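Local coordinates for folylpolyglutamate synthase (FolC) (Helicobacter pylori, PDB 6K8C), which probably adds glutamate to dihydropteroate and then to reduced folates, using ATP, to make dihydrofolate and folylpolyglutamates, at residues L278-I284 with F385-Y389; Q182-M188 with A204-A209; L68-Q72 with N258-L263. All coordinates share one frame; numbering follows the deposited sequence.

Contact 1: L278-I284 with F385-Y389; sequences LSPNILI and FYKRY
I282 and L278 point their methyl ends at the rings of F385 and Y389, where the beta hairpin at the edge of the glutamate ligase domain sheet meets the last helix of the chain. The hairpin joins strands 276-279 and 282-285 through a type I turn from S279 to I282. A classic beta bulge sets L278 and S279 across from I282, whose O takes weak bonds from both backbone N atoms. The I282 side chain meets both rings from the opposite direction. Its CD1 lies at the edge of the F385 ring, in plane, 3.9 Å from CZ. The same methyl is 3.5 Å from CE1 of Y389. L278 runs past Y389 the opposite way and sets CD2 3.6 Å from CE2 of that ring. The L278 CG stands anti to the backbone N (chi1 -179°), which carries both methyls toward the helix. The other branch, CD1, reaches CE1 of Y386 at 4.2 Å, with the two side chains about perpendicular. I284 CD1 adds a contact 4.0 Å from F385 CD2. The F385 ring also has Y389 CB over one face, offset toward the rim. V375 of the neighbouring strand touches F385, and F85 meets Y386 edge-to-face. At the polar end, S279 OG donates to N281 OD1 at 2.7 Å. A water hydrogen-bonded to Y389 OH at 2.6 Å also donates weakly to N281 OD1, bridging hairpin and helix.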
ATOM      1  N   LEU A 278     -15.644   0.176  -9.788  1.00 34.48           N
ATOM      2  CA  LEU A 278     -16.466   1.066  -8.969  1.00 33.38           C
ATOM      3  C   LEU A 278     -17.922   1.034  -9.411  1.00 40.42           C
ATOM      4  O   LEU A 278     -18.832   1.125  -8.580  1.00 41.59           O
ATOM      5  CB  LEU A 278     -15.922   2.493  -9.041  1.00 35.44           C
ATOM      6  CG  LEU A 278     -16.656   3.565  -8.229  1.00 42.35           C
ATOM      7  CD1 LEU A 278     -16.448   3.347  -6.741  1.00 43.44           C
ATOM      8  CD2 LEU A 278     -16.194   4.955  -8.635  1.00 48.49           C
ATOM      9  N   SER A 279     -18.155   0.895 -10.705  1.00 39.85           N
ATOM     10  CA  SER A 279     -19.494   0.871 -11.271  1.00 39.09           C
ATOM     11  C   SER A 279     -19.429   0.004 -12.512  1.00 35.55           C
ATOM     12  O   SER A 279     -18.345  -0.453 -12.900  1.00 36.22           O
ATOM     13  CB  SER A 279     -19.979   2.290 -11.592  1.00 41.27           C
ATOM     14  OG  SER A 279     -19.316   2.808 -12.729  1.00 42.87           O
ATOM     15  N   PRO A 280     -20.571  -0.283 -13.149  1.00 33.98           N
ATOM     16  CA  PRO A 280     -20.511  -1.082 -14.383  1.00 34.17           C
ATOM     17  C   PRO A 280     -19.589  -0.504 -15.448  1.00 37.22           C
ATOM     18  O   PRO A 280     -19.066  -1.264 -16.274  1.00 36.26           O
ATOM     19  CB  PRO A 280     -21.967  -1.107 -14.860  1.00 41.44           C
ATOM     20  CG  PRO A 280     -22.763  -0.963 -13.619  1.00 35.85           C
ATOM     21  CD  PRO A 280     -21.965  -0.087 -12.696  1.00 36.51           C
ATOM     22  N   ASN A 281     -19.362   0.810 -15.454  1.00 37.93           N
ATOM     23  CA  ASN A 281     -18.588   1.452 -16.511  1.00 35.23           C
ATOM     24  C   ASN A 281     -17.339   2.166 -16.003  1.00 38.66           C
ATOM     25  O   ASN A 281     -16.732   2.930 -16.763  1.00 34.89           O
ATOM     26  CB  ASN A 281     -19.467   2.442 -17.287  1.00 32.31           C
ATOM     27  CG  ASN A 281     -19.820   3.676 -16.475  1.00 40.42           C
ATOM     28  OD1 ASN A 281     -19.892   3.622 -15.249  1.00 38.33           O
ATOM     29  ND2 ASN A 281     -20.044   4.796 -17.157  1.00 35.96           N
ATOM     30  N   ILE A 282     -16.931   1.954 -14.752  1.00 27.58           N
ATOM     31  CA  ILE A 282     -15.739   2.609 -14.218  1.00 25.89           C
ATOM     32  C   ILE A 282     -14.863   1.563 -13.537  1.00 34.33           C
ATOM     33  O   ILE A 282     -15.264   0.966 -12.528  1.00 30.63           O
ATOM     34  CB  ILE A 282     -16.078   3.751 -13.252  1.00 34.14           C
ATOM     35  CG1 ILE A 282     -16.896   4.831 -13.963  1.00 30.15           C
ATOM     36  CG2 ILE A 282     -14.803   4.380 -12.702  1.00 27.79           C
ATOM     37  CD1 ILE A 282     -17.443   5.876 -13.016  1.00 37.18           C
ATOM     38  N   LEU A 283     -13.678   1.337 -14.093  1.00 27.95           N
ATOM     39  CA  LEU A 283     -12.630   0.542 -13.475  1.00 25.59           C
ATOM     40  C   LEU A 283     -11.608   1.492 -12.860  1.00 30.18           C
ATOM     41  O   LEU A 283     -11.231   2.492 -13.479  1.00 29.76           O
ATOM     42  CB  LEU A 283     -11.978  -0.372 -14.524  1.00 29.99           C
ATOM     43  CG  LEU A 283     -10.887  -1.372 -14.136  1.00 36.70           C
ATOM     44  CD1 LEU A 283     -11.446  -2.483 -13.251  1.00 33.67           C
ATOM     45  CD2 LEU A 283     -10.268  -1.950 -15.399  1.00 36.76           C
ATOM     46  N   ILE A 284     -11.173   1.192 -11.635  1.00 27.77           N
ATOM     47  CA  ILE A 284     -10.288   2.070 -10.876  1.00 28.88           C
ATOM     48  C   ILE A 284      -9.062   1.282 -10.429  1.00 28.24           C
ATOM     49  O   ILE A 284      -9.183   0.146  -9.957  1.00 32.78           O
ATOM     50  CB  ILE A 284     -11.005   2.683  -9.652  1.00 35.87           C
ATOM     51  CG1 ILE A 284     -12.038   3.716 -10.098  1.00 40.39           C
ATOM     52  CG2 ILE A 284     -10.002   3.329  -8.711  1.00 34.09           C
ATOM     53  CD1 ILE A 284     -12.485   4.647  -8.983  1.00 47.76           C
ATOM     54  N   PHE A 385     -10.452  11.551  -8.340  1.00 31.72           N
ATOM     55  CA  PHE A 385     -11.585  11.199  -9.189  1.00 32.02           C
ATOM     56  C   PHE A 385     -12.806  10.856  -8.349  1.00 32.07           C
ATOM     57  O   PHE A 385     -13.928  11.271  -8.659  1.00 34.75           O
ATOM     58  CB  PHE A 385     -11.251  10.013 -10.093  1.00 32.74           C
ATOM     59  CG  PHE A 385     -12.457   9.453 -10.788  1.00 31.37           C
ATOM     60  CD1 PHE A 385     -12.934  10.044 -11.944  1.00 29.13           C
ATOM     61  CD2 PHE A 385     -13.145   8.370 -10.260  1.00 30.17           C
ATOM     62  CE1 PHE A 385     -14.055   9.549 -12.582  1.00 33.29           C
ATOM     63  CE2 PHE A 385     -14.267   7.874 -10.891  1.00 33.17           C
ATOM     64  CZ  PHE A 385     -14.723   8.462 -12.052  1.00 38.08           C
ATOM     65  N   TYR A 386     -12.605  10.057  -7.301  1.00 30.85           N
ATOM     66  CA  TYR A 386     -13.726   9.569  -6.506  1.00 36.27           C
ATOM     67  C   TYR A 386     -14.483  10.716  -5.850  1.00 39.73           C
ATOM     68  O   TYR A 386     -15.713  10.669  -5.728  1.00 37.09           O
ATOM     69  CB  TYR A 386     -13.225   8.588  -5.448  1.00 37.46           C
ATOM     70  CG  TYR A 386     -14.325   8.029  -4.581  1.00 39.19           C
ATOM     71  CD1 TYR A 386     -15.367   7.297  -5.136  1.00 36.02           C
ATOM     72  CD2 TYR A 386     -14.321   8.230  -3.207  1.00 37.60           C
ATOM     73  CE1 TYR A 386     -16.375   6.779  -4.347  1.00 42.50           C
ATOM     74  CE2 TYR A 386     -15.329   7.716  -2.408  1.00 39.16           C
ATOM     75  CZ  TYR A 386     -16.353   6.993  -2.984  1.00 49.40           C
ATOM     76  OH  TYR A 386     -17.360   6.479  -2.197  1.00 49.32           O
ATOM     77  N   LYS A 387     -13.766  11.754  -5.419  1.00 41.03           N
ATOM     78  CA  LYS A 387     -14.424  12.901  -4.800  1.00 44.32           C
ATOM     79  C   LYS A 387     -15.277  13.652  -5.814  1.00 52.95           C
ATOM     80  O   LYS A 387     -16.430  14.000  -5.533  1.00 49.87           O
ATOM     81  CB  LYS A 387     -13.382  13.826  -4.172  1.00 43.31           C
ATOM     82  CG  LYS A 387     -12.945  13.399  -2.778  1.00 53.63           C
ATOM     83  CD  LYS A 387     -11.433  13.458  -2.635  1.00 61.32           C
ATOM     84  CE  LYS A 387     -11.020  14.041  -1.296  1.00 62.80           C
ATOM     85  NZ  LYS A 387      -9.701  14.732  -1.378  1.00 68.73           N
ATOM     86  N   ARG A 388     -14.731  13.902  -7.007  1.00 40.84           N
ATOM     87  CA  ARG A 388     -15.499  14.573  -8.050  1.00 41.34           C
ATOM     88  C   ARG A 388     -16.666  13.711  -8.509  1.00 51.50           C
ATOM     89  O   ARG A 388     -17.757  14.226  -8.785  1.00 54.76           O
ATOM     90  CB  ARG A 388     -14.584  14.924  -9.224  1.00 46.69           C
ATOM     91  CG  ARG A 388     -13.403  15.805  -8.828  1.00 62.59           C
ATOM     92  CD  ARG A 388     -12.506  16.156 -10.008  1.00 59.09           C
ATOM     93  NE  ARG A 388     -13.259  16.597 -11.178  1.00 66.05           N
ATOM     94  CZ  ARG A 388     -12.703  16.959 -12.330  1.00 51.53           C
ATOM     95  NH1 ARG A 388     -13.464  17.348 -13.345  1.00 61.48           N
ATOM     96  NH2 ARG A 388     -11.383  16.936 -12.466  1.00 57.17           N
ATOM     97  N   TYR A 389     -16.456  12.395  -8.582  1.00 43.79           N
ATOM     98  CA  TYR A 389     -17.530  11.469  -8.928  1.00 43.01           C
ATOM     99  C   TYR A 389     -18.607  11.449  -7.851  1.00 49.89           C
ATOM    100  O   TYR A 389     -19.800  11.327  -8.156  1.00 55.37           O
ATOM    101  CB  TYR A 389     -16.939  10.076  -9.136  1.00 41.56           C
ATOM    102  CG  TYR A 389     -17.934   8.971  -9.395  1.00 42.88           C
ATOM    103  CD1 TYR A 389     -18.532   8.825 -10.637  1.00 39.72           C
ATOM    104  CD2 TYR A 389     -18.248   8.051  -8.404  1.00 48.52           C
ATOM    105  CE1 TYR A 389     -19.433   7.806 -10.882  1.00 52.53           C
ATOM    106  CE2 TYR A 389     -19.148   7.028  -8.638  1.00 55.80           C
ATOM    107  CZ  TYR A 389     -19.734   6.909  -9.879  1.00 50.46           C
ATOM    108  OH  TYR A 389     -20.631   5.893 -10.120  1.00 68.98           O
TER
HETATM  109  O   HOH W   1     -20.994   5.432 -12.693  1.00 52.33           O

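Contact 2: Q182-M188 with A204-A209; sequences QTKLKAM and AAQKIA
The C-terminal part of helix 177-185 and the type I turn from L185 to M188 lie beside helix 199-211, with L185 and A205 facing each other at 6.2 Å between CA atoms. I208 is the central side chain. Its CD1 sits 3.8 Å from CB of L185 and also touches the amide end of Q182. The second branch, CG2, meets the methyl CE of M188 at 3.7 Å. With CG1 anti to the carbonyl carbon (chi1 -76°), CD1 reaches toward Q182 and L185, while CG2 is left facing M188.

L185 packs both methyls against the small side chain of A205, with CD2 3.7 Å from its CB. M188 crosses I208 obliquely. Its chain bends at chi3 (56°), which brings CE back over I208 while SD stays 3.8 Å from CB of A209. Q182 is bent at chi2 and brings its amide alongside I208 CD1 and A204 CB. Its NE2 is 3.7 Å from A204 CB and donates to a water 2.7 Å away. That water donates in turn to A204 O, so it bridges the helices. E178 also accepts from Q182 NE2. At the oxygen end of the amide, a lone pair of OE1 takes a bond from K186 NZ, 3.1 Å away and within the plane of the carbonyl.

F162 of strand 159-162 touches L185 and M188, while L216 of strand 215-218 touches A205 and A209. Two neighbouring helices thus pack together against parallel strands, as in the alpha/beta P-loop NTPase fold of the Mur ligase middle domain.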
ATOM      1  N   GLN A 182      19.355   4.144   2.512  1.00 42.39           N
ATOM      2  CA  GLN A 182      19.926   4.321   3.843  1.00 44.45           C
ATOM      3  C   GLN A 182      18.844   4.552   4.888  1.00 45.27           C
ATOM      4  O   GLN A 182      18.829   3.897   5.937  1.00 43.84           O
ATOM      5  CB  GLN A 182      20.917   5.485   3.835  1.00 53.00           C
ATOM      6  CG  GLN A 182      22.302   5.099   3.374  1.00 58.05           C
ATOM      7  CD  GLN A 182      22.845   3.905   4.127  1.00 54.15           C
ATOM      8  OE1 GLN A 182      22.756   3.834   5.353  1.00 62.98           O
ATOM      9  NE2 GLN A 182      23.405   2.953   3.394  1.00 50.59           N
ATOM     10  N   THR A 183      17.921   5.479   4.618  1.00 47.21           N
ATOM     11  CA  THR A 183      16.904   5.817   5.610  1.00 49.20           C
ATOM     12  C   THR A 183      15.978   4.637   5.884  1.00 50.27           C
ATOM     13  O   THR A 183      15.574   4.410   7.031  1.00 51.40           O
ATOM     14  CB  THR A 183      16.100   7.033   5.148  1.00 55.16           C
ATOM     15  OG1 THR A 183      15.191   6.647   4.108  1.00 63.27           O
ATOM     16  CG2 THR A 183      17.031   8.112   4.622  1.00 58.04           C
ATOM     17  N   LYS A 184      15.635   3.871   4.845  1.00 33.79           N
ATOM     18  CA  LYS A 184      14.759   2.720   5.031  1.00 33.51           C
ATOM     19  C   LYS A 184      15.468   1.597   5.780  1.00 35.03           C
ATOM     20  O   LYS A 184      14.897   0.994   6.695  1.00 38.22           O
ATOM     21  CB  LYS A 184      14.251   2.224   3.675  1.00 37.48           C
ATOM     22  CG  LYS A 184      13.399   3.233   2.918  1.00 39.21           C
ATOM     23  CD  LYS A 184      12.672   2.580   1.751  1.00 38.77           C
ATOM     24  CE  LYS A 184      11.848   3.594   0.962  1.00 33.58           C
ATOM     25  NZ  LYS A 184      10.679   4.085   1.733  1.00 36.69           N
ATOM     26  N   LEU A 185      16.715   1.309   5.414  1.00 39.32           N
ATOM     27  CA  LEU A 185      17.403   0.140   5.939  1.00 32.17           C
ATOM     28  C   LEU A 185      17.999   0.358   7.322  1.00 39.55           C
ATOM     29  O   LEU A 185      18.245  -0.622   8.033  1.00 36.41           O
ATOM     30  CB  LEU A 185      18.508  -0.292   4.971  1.00 31.10           C
ATOM     31  CG  LEU A 185      18.011  -0.828   3.628  1.00 33.07           C
ATOM     32  CD1 LEU A 185      19.119  -0.769   2.583  1.00 37.04           C
ATOM     33  CD2 LEU A 185      17.485  -2.245   3.786  1.00 33.51           C
ATOM     34  N   LYS A 186      18.236   1.611   7.723  1.00 37.42           N
ATOM     35  CA  LYS A 186      18.929   1.858   8.985  1.00 48.39           C
ATOM     36  C   LYS A 186      18.137   1.350  10.181  1.00 48.89           C
ATOM     37  O   LYS A 186      18.729   0.968  11.198  1.00 49.12           O
ATOM     38  CB  LYS A 186      19.225   3.351   9.142  1.00 50.66           C
ATOM     39  CG  LYS A 186      20.611   3.746   8.664  1.00 60.72           C
ATOM     40  CD  LYS A 186      20.805   5.253   8.685  1.00 71.24           C
ATOM     41  CE  LYS A 186      22.161   5.628   8.108  1.00 73.71           C
ATOM     42  NZ  LYS A 186      22.033   6.413   6.850  1.00 74.04           N
ATOM     43  N   ALA A 187      16.810   1.331  10.084  1.00 39.75           N
ATOM     44  CA  ALA A 187      15.961   0.879  11.174  1.00 48.19           C
ATOM     45  C   ALA A 187      15.690  -0.622  11.135  1.00 48.38           C
ATOM     46  O   ALA A 187      14.764  -1.091  11.809  1.00 43.07           O
ATOM     47  CB  ALA A 187      14.643   1.653  11.164  1.00 53.18           C
ATOM     48  N   MET A 188      16.469  -1.385  10.368  1.00 39.16           N
ATOM     49  CA  MET A 188      16.309  -2.831  10.375  1.00 32.94           C
ATOM     50  C   MET A 188      16.639  -3.385  11.756  1.00 39.88           C
ATOM     51  O   MET A 188      17.543  -2.898  12.442  1.00 36.91           O
ATOM     52  CB  MET A 188      17.188  -3.482   9.297  1.00 38.04           C
ATOM     53  CG  MET A 188      18.601  -3.838   9.730  1.00 34.40           C
ATOM     54  SD  MET A 188      19.513  -4.878   8.559  1.00 36.66           S
ATOM     55  CE  MET A 188      19.437  -3.915   7.049  1.00 29.63           C
ATOM     56  N   ALA A 204      24.055  -1.973   0.402  1.00 29.61           N
ATOM     57  CA  ALA A 204      23.811  -1.143   1.578  1.00 40.90           C
ATOM     58  C   ALA A 204      23.156  -1.949   2.691  1.00 36.73           C
ATOM     59  O   ALA A 204      23.523  -1.815   3.866  1.00 33.88           O
ATOM     60  CB  ALA A 204      22.947   0.060   1.202  1.00 29.03           C
ATOM     61  N   ALA A 205      22.196  -2.809   2.338  1.00 36.84           N
ATOM     62  CA  ALA A 205      21.516  -3.626   3.339  1.00 29.59           C
ATOM     63  C   ALA A 205      22.468  -4.621   3.991  1.00 33.13           C
ATOM     64  O   ALA A 205      22.426  -4.822   5.211  1.00 32.63           O
ATOM     65  CB  ALA A 205      20.333  -4.355   2.702  1.00 24.95           C
ATOM     66  N   GLN A 206      23.332  -5.261   3.195  1.00 35.70           N
ATOM     67  CA  GLN A 206      24.283  -6.217   3.755  1.00 34.90           C
ATOM     68  C   GLN A 206      25.273  -5.530   4.684  1.00 37.83           C
ATOM     69  O   GLN A 206      25.663  -6.091   5.715  1.00 32.84           O
ATOM     70  CB  GLN A 206      25.025  -6.942   2.631  1.00 32.19           C
ATOM     71  CG  GLN A 206      24.191  -8.005   1.945  1.00 34.50           C
ATOM     72  CD  GLN A 206      24.769  -8.436   0.616  1.00 41.14           C
ATOM     73  OE1 GLN A 206      25.653  -7.777   0.065  1.00 41.53           O
ATOM     74  NE2 GLN A 206      24.274  -9.550   0.094  1.00 38.43           N
ATOM     75  N   LYS A 207      25.697  -4.317   4.331  1.00 37.28           N
ATOM     76  CA  LYS A 207      26.636  -3.586   5.171  1.00 37.35           C
ATOM     77  C   LYS A 207      26.009  -3.231   6.513  1.00 38.34           C
ATOM     78  O   LYS A 207      26.651  -3.365   7.562  1.00 40.04           O
ATOM     79  CB  LYS A 207      27.104  -2.335   4.425  1.00 44.33           C
ATOM     80  CG  LYS A 207      27.851  -1.302   5.247  1.00 46.03           C
ATOM     81  CD  LYS A 207      28.214  -0.121   4.349  1.00 49.70           C
ATOM     82  CE  LYS A 207      29.270   0.777   4.969  1.00 59.25           C
ATOM     83  NZ  LYS A 207      29.647   1.867   4.022  1.00 62.18           N
ATOM     84  N   ILE A 208      24.748  -2.796   6.504  1.00 36.89           N
ATOM     85  CA  ILE A 208      24.082  -2.438   7.750  1.00 36.89           C
ATOM     86  C   ILE A 208      23.835  -3.678   8.600  1.00 41.14           C
ATOM     87  O   ILE A 208      24.047  -3.659   9.818  1.00 43.42           O
ATOM     88  CB  ILE A 208      22.779  -1.672   7.456  1.00 35.55           C
ATOM     89  CG1 ILE A 208      23.094  -0.231   7.042  1.00 35.82           C
ATOM     90  CG2 ILE A 208      21.853  -1.686   8.666  1.00 33.43           C
ATOM     91  CD1 ILE A 208      22.032   0.405   6.176  1.00 42.00           C
ATOM     92  N   ALA A 209      23.405  -4.780   7.976  1.00 35.79           N
ATOM     93  CA  ALA A 209      23.137  -5.999   8.737  1.00 31.09           C
ATOM     94  C   ALA A 209      24.392  -6.506   9.433  1.00 38.41           C
ATOM     95  O   ALA A 209      24.339  -6.946  10.589  1.00 41.44           O
ATOM     96  CB  ALA A 209      22.562  -7.082   7.821  1.00 30.77           C
TER
HETATM   97  O   HOH W   2      24.847   0.842   4.104  1.00 45.02           O

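Contact 3: L68-Q72 with N258-L263; sequences LLADQ and NKQEVL
The end of helix 58-70 and the turn after it face an irregular loop, 258-263, and the backbones come nearest at L68 and V262, 7.1 Å between CA atoms. L68 meets V262 at about a right angle. Its CD2 is 3.7 Å from V262 CG2 and also touches L263 CD2, at 4.3 Å. Q72 carries the polar half. A bend at chi2 (-59°) turns its amide toward the loop. There OE1 lies 3.1 Å from N258 ND2, with the two amide planes 81° apart. NE2 of Q72 sits 3.6 Å from V262 CG1. The Q260 side chain runs past that of Q72 in the opposite direction, with the amide planes 65° apart.

N258 OD1 accepts from Q260 N at 3.0 Å. The donor stands above the carbonyl plane. This Asx turn shapes the start of the loop and holds the N258 amide while its ND2 faces Q72. A water donates to both D71 OD2 and V262 O and so bridges the segments. F251 of helix 241-254 touches L68 and Q72, and L248 touches V262. The loop thus rests on the far end of the helix that follows the P-loop of the Mur ligase middle domain.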
ATOM      1  N   LEU A  68      -2.041 -15.531   4.561  1.00 27.02           N
ATOM      2  CA  LEU A  68      -1.440 -16.809   4.936  1.00 26.68           C
ATOM      3  C   LEU A  68      -1.543 -17.041   6.439  1.00 29.94           C
ATOM      4  O   LEU A  68      -1.881 -18.141   6.888  1.00 28.11           O
ATOM      5  CB  LEU A  68       0.021 -16.859   4.482  1.00 26.41           C
ATOM      6  CG  LEU A  68       0.279 -16.906   2.978  1.00 28.05           C
ATOM      7  CD1 LEU A  68       1.708 -16.493   2.671  1.00 28.14           C
ATOM      8  CD2 LEU A  68      -0.025 -18.291   2.416  1.00 34.61           C
ATOM      9  N   LEU A  69      -1.245 -16.012   7.236  1.00 27.78           N
ATOM     10  CA  LEU A  69      -1.335 -16.153   8.686  1.00 27.23           C
ATOM     11  C   LEU A  69      -2.771 -16.407   9.125  1.00 36.25           C
ATOM     12  O   LEU A  69      -3.027 -17.273   9.972  1.00 30.25           O
ATOM     13  CB  LEU A  69      -0.770 -14.903   9.367  1.00 24.17           C
ATOM     14  CG  LEU A  69       0.730 -14.689   9.158  1.00 31.01           C
ATOM     15  CD1 LEU A  69       1.160 -13.286   9.579  1.00 29.85           C
ATOM     16  CD2 LEU A  69       1.518 -15.739   9.918  1.00 28.29           C
ATOM     17  N   ALA A  70      -3.725 -15.669   8.548  1.00 26.84           N
ATOM     18  CA  ALA A  70      -5.132 -15.879   8.877  1.00 34.88           C
ATOM     19  C   ALA A  70      -5.583 -17.292   8.535  1.00 31.01           C
ATOM     20  O   ALA A  70      -6.437 -17.852   9.231  1.00 33.01           O
ATOM     21  CB  ALA A  70      -6.001 -14.852   8.147  1.00 28.50           C
ATOM     22  N   ASP A  71      -5.015 -17.882   7.479  1.00 29.91           N
ATOM     23  CA  ASP A  71      -5.337 -19.257   7.105  1.00 31.08           C
ATOM     24  C   ASP A  71      -4.845 -20.275   8.127  1.00 37.83           C
ATOM     25  O   ASP A  71      -5.288 -21.428   8.094  1.00 35.24           O
ATOM     26  CB  ASP A  71      -4.742 -19.585   5.736  1.00 33.19           C
ATOM     27  CG  ASP A  71      -5.755 -19.472   4.619  1.00 47.21           C
ATOM     28  OD1 ASP A  71      -6.935 -19.190   4.917  1.00 43.13           O
ATOM     29  OD2 ASP A  71      -5.374 -19.659   3.443  1.00 49.65           O
ATOM     30  N   GLN A  72      -3.929 -19.887   9.013  1.00 29.73           N
ATOM     31  CA  GLN A  72      -3.521 -20.726  10.129  1.00 30.28           C
ATOM     32  C   GLN A  72      -4.297 -20.418  11.399  1.00 34.55           C
ATOM     33  O   GLN A  72      -3.847 -20.780  12.492  1.00 39.12           O
ATOM     34  CB  GLN A  72      -2.019 -20.579  10.379  1.00 33.99           C
ATOM     35  CG  GLN A  72      -1.179 -20.987   9.195  1.00 26.62           C
ATOM     36  CD  GLN A  72      -1.418 -22.435   8.800  1.00 43.59           C
ATOM     37  OE1 GLN A  72      -1.580 -23.303   9.655  1.00 42.33           O
ATOM     38  NE2 GLN A  72      -1.450 -22.698   7.500  1.00 33.66           N
ATOM     39  N   ASN A 258       5.754 -25.038  10.469  1.00 34.13           N
ATOM     40  CA  ASN A 258       4.635 -25.312   9.576  1.00 39.11           C
ATOM     41  C   ASN A 258       5.156 -25.923   8.280  1.00 37.97           C
ATOM     42  O   ASN A 258       5.964 -25.308   7.574  1.00 44.93           O
ATOM     43  CB  ASN A 258       3.848 -24.035   9.290  1.00 32.97           C
ATOM     44  CG  ASN A 258       2.533 -24.309   8.593  1.00 37.18           C
ATOM     45  OD1 ASN A 258       2.511 -24.763   7.452  1.00 40.85           O
ATOM     46  ND2 ASN A 258       1.428 -24.035   9.277  1.00 43.28           N
ATOM     47  N   LYS A 259       4.684 -27.127   7.958  1.00 36.32           N
ATOM     48  CA  LYS A 259       5.085 -27.813   6.734  1.00 45.73           C
ATOM     49  C   LYS A 259       3.903 -28.078   5.806  1.00 49.39           C
ATOM     50  O   LYS A 259       3.966 -28.987   4.972  1.00 47.40           O
ATOM     51  CB  LYS A 259       5.805 -29.121   7.071  1.00 48.77           C
ATOM     52  CG  LYS A 259       7.076 -28.922   7.887  1.00 43.38           C
ATOM     53  CD  LYS A 259       8.125 -28.158   7.087  1.00 47.17           C
ATOM     54  CE  LYS A 259       9.516 -28.330   7.679  1.00 60.62           C
ATOM     55  NZ  LYS A 259       9.977 -27.104   8.388  1.00 55.68           N
ATOM     56  N   GLN A 260       2.833 -27.295   5.923  1.00 45.89           N
ATOM     57  CA  GLN A 260       1.647 -27.498   5.106  1.00 48.08           C
ATOM     58  C   GLN A 260       1.784 -26.791   3.760  1.00 47.64           C
ATOM     59  O   GLN A 260       2.563 -25.848   3.596  1.00 41.52           O
ATOM     60  CB  GLN A 260       0.400 -26.998   5.835  1.00 36.53           C
ATOM     61  CG  GLN A 260       0.203 -27.600   7.215  1.00 49.38           C
ATOM     62  CD  GLN A 260      -0.723 -26.771   8.085  1.00 63.20           C
ATOM     63  OE1 GLN A 260      -1.697 -26.195   7.599  1.00 64.32           O
ATOM     64  NE2 GLN A 260      -0.425 -26.709   9.378  1.00 67.06           N
ATOM     65  N   GLU A 261       1.009 -27.270   2.783  1.00 38.78           N
ATOM     66  CA  GLU A 261       0.970 -26.670   1.448  1.00 43.23           C
ATOM     67  C   GLU A 261      -0.060 -25.545   1.479  1.00 43.65           C
ATOM     68  O   GLU A 261      -1.227 -25.709   1.118  1.00 45.39           O
ATOM     69  CB  GLU A 261       0.642 -27.719   0.392  1.00 53.24           C
ATOM     70  CG  GLU A 261       1.377 -27.536  -0.933  1.00 59.47           C
ATOM     71  CD  GLU A 261       0.815 -26.401  -1.775  1.00 66.65           C
ATOM     72  OE1 GLU A 261      -0.320 -25.956  -1.503  1.00 60.02           O
ATOM     73  OE2 GLU A 261       1.508 -25.952  -2.714  1.00 72.63           O
ATOM     74  N   VAL A 262       0.397 -24.370   1.913  1.00 39.71           N
ATOM     75  CA  VAL A 262      -0.524 -23.286   2.237  1.00 31.65           C
ATOM     76  C   VAL A 262      -1.087 -22.590   1.003  1.00 33.44           C
ATOM     77  O   VAL A 262      -2.108 -21.896   1.106  1.00 36.05           O
ATOM     78  CB  VAL A 262       0.180 -22.275   3.155  1.00 28.51           C
ATOM     79  CG1 VAL A 262       0.526 -22.933   4.481  1.00 33.31           C
ATOM     80  CG2 VAL A 262       1.439 -21.742   2.484  1.00 32.21           C
ATOM     81  N   LEU A 263      -0.457 -22.744  -0.162  1.00 32.77           N
ATOM     82  CA  LEU A 263      -0.952 -22.084  -1.362  1.00 30.74           C
ATOM     83  C   LEU A 263      -2.178 -22.766  -1.955  1.00 41.77           C
ATOM     84  O   LEU A 263      -2.927 -22.122  -2.696  1.00 33.30           O
ATOM     85  CB  LEU A 263       0.148 -22.014  -2.420  1.00 32.59           C
ATOM     86  CG  LEU A 263       1.338 -21.142  -2.032  1.00 38.22           C
ATOM     87  CD1 LEU A 263       2.247 -20.932  -3.224  1.00 31.92           C
ATOM     88  CD2 LEU A 263       0.858 -19.814  -1.454  1.00 33.10           C
TER
HETATM   89  O   HOH W   3      -3.228 -20.881   3.175  1.00 36.57           O

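The three contacts are separate, and none touches another. Contacts 2 and 3 involve the Mur ligase middle domain, with centres 30 Å apart and nearest atoms about 18 Å apart. The whole sequence of contact 2 falls between the two segments of contact 3. Both relate to the P-loop, which probably binds ATP. Contact 3 lies at the C-terminal end of the helix that follows it, and in contact 2 K184 touches T55 of that loop. Contact 1 follows in sequence, in the glutamate ligase domain. Its centre is 40 Å from that of contact 2, on the opposite side of the chain's centre, and 35 Å from that of contact 3.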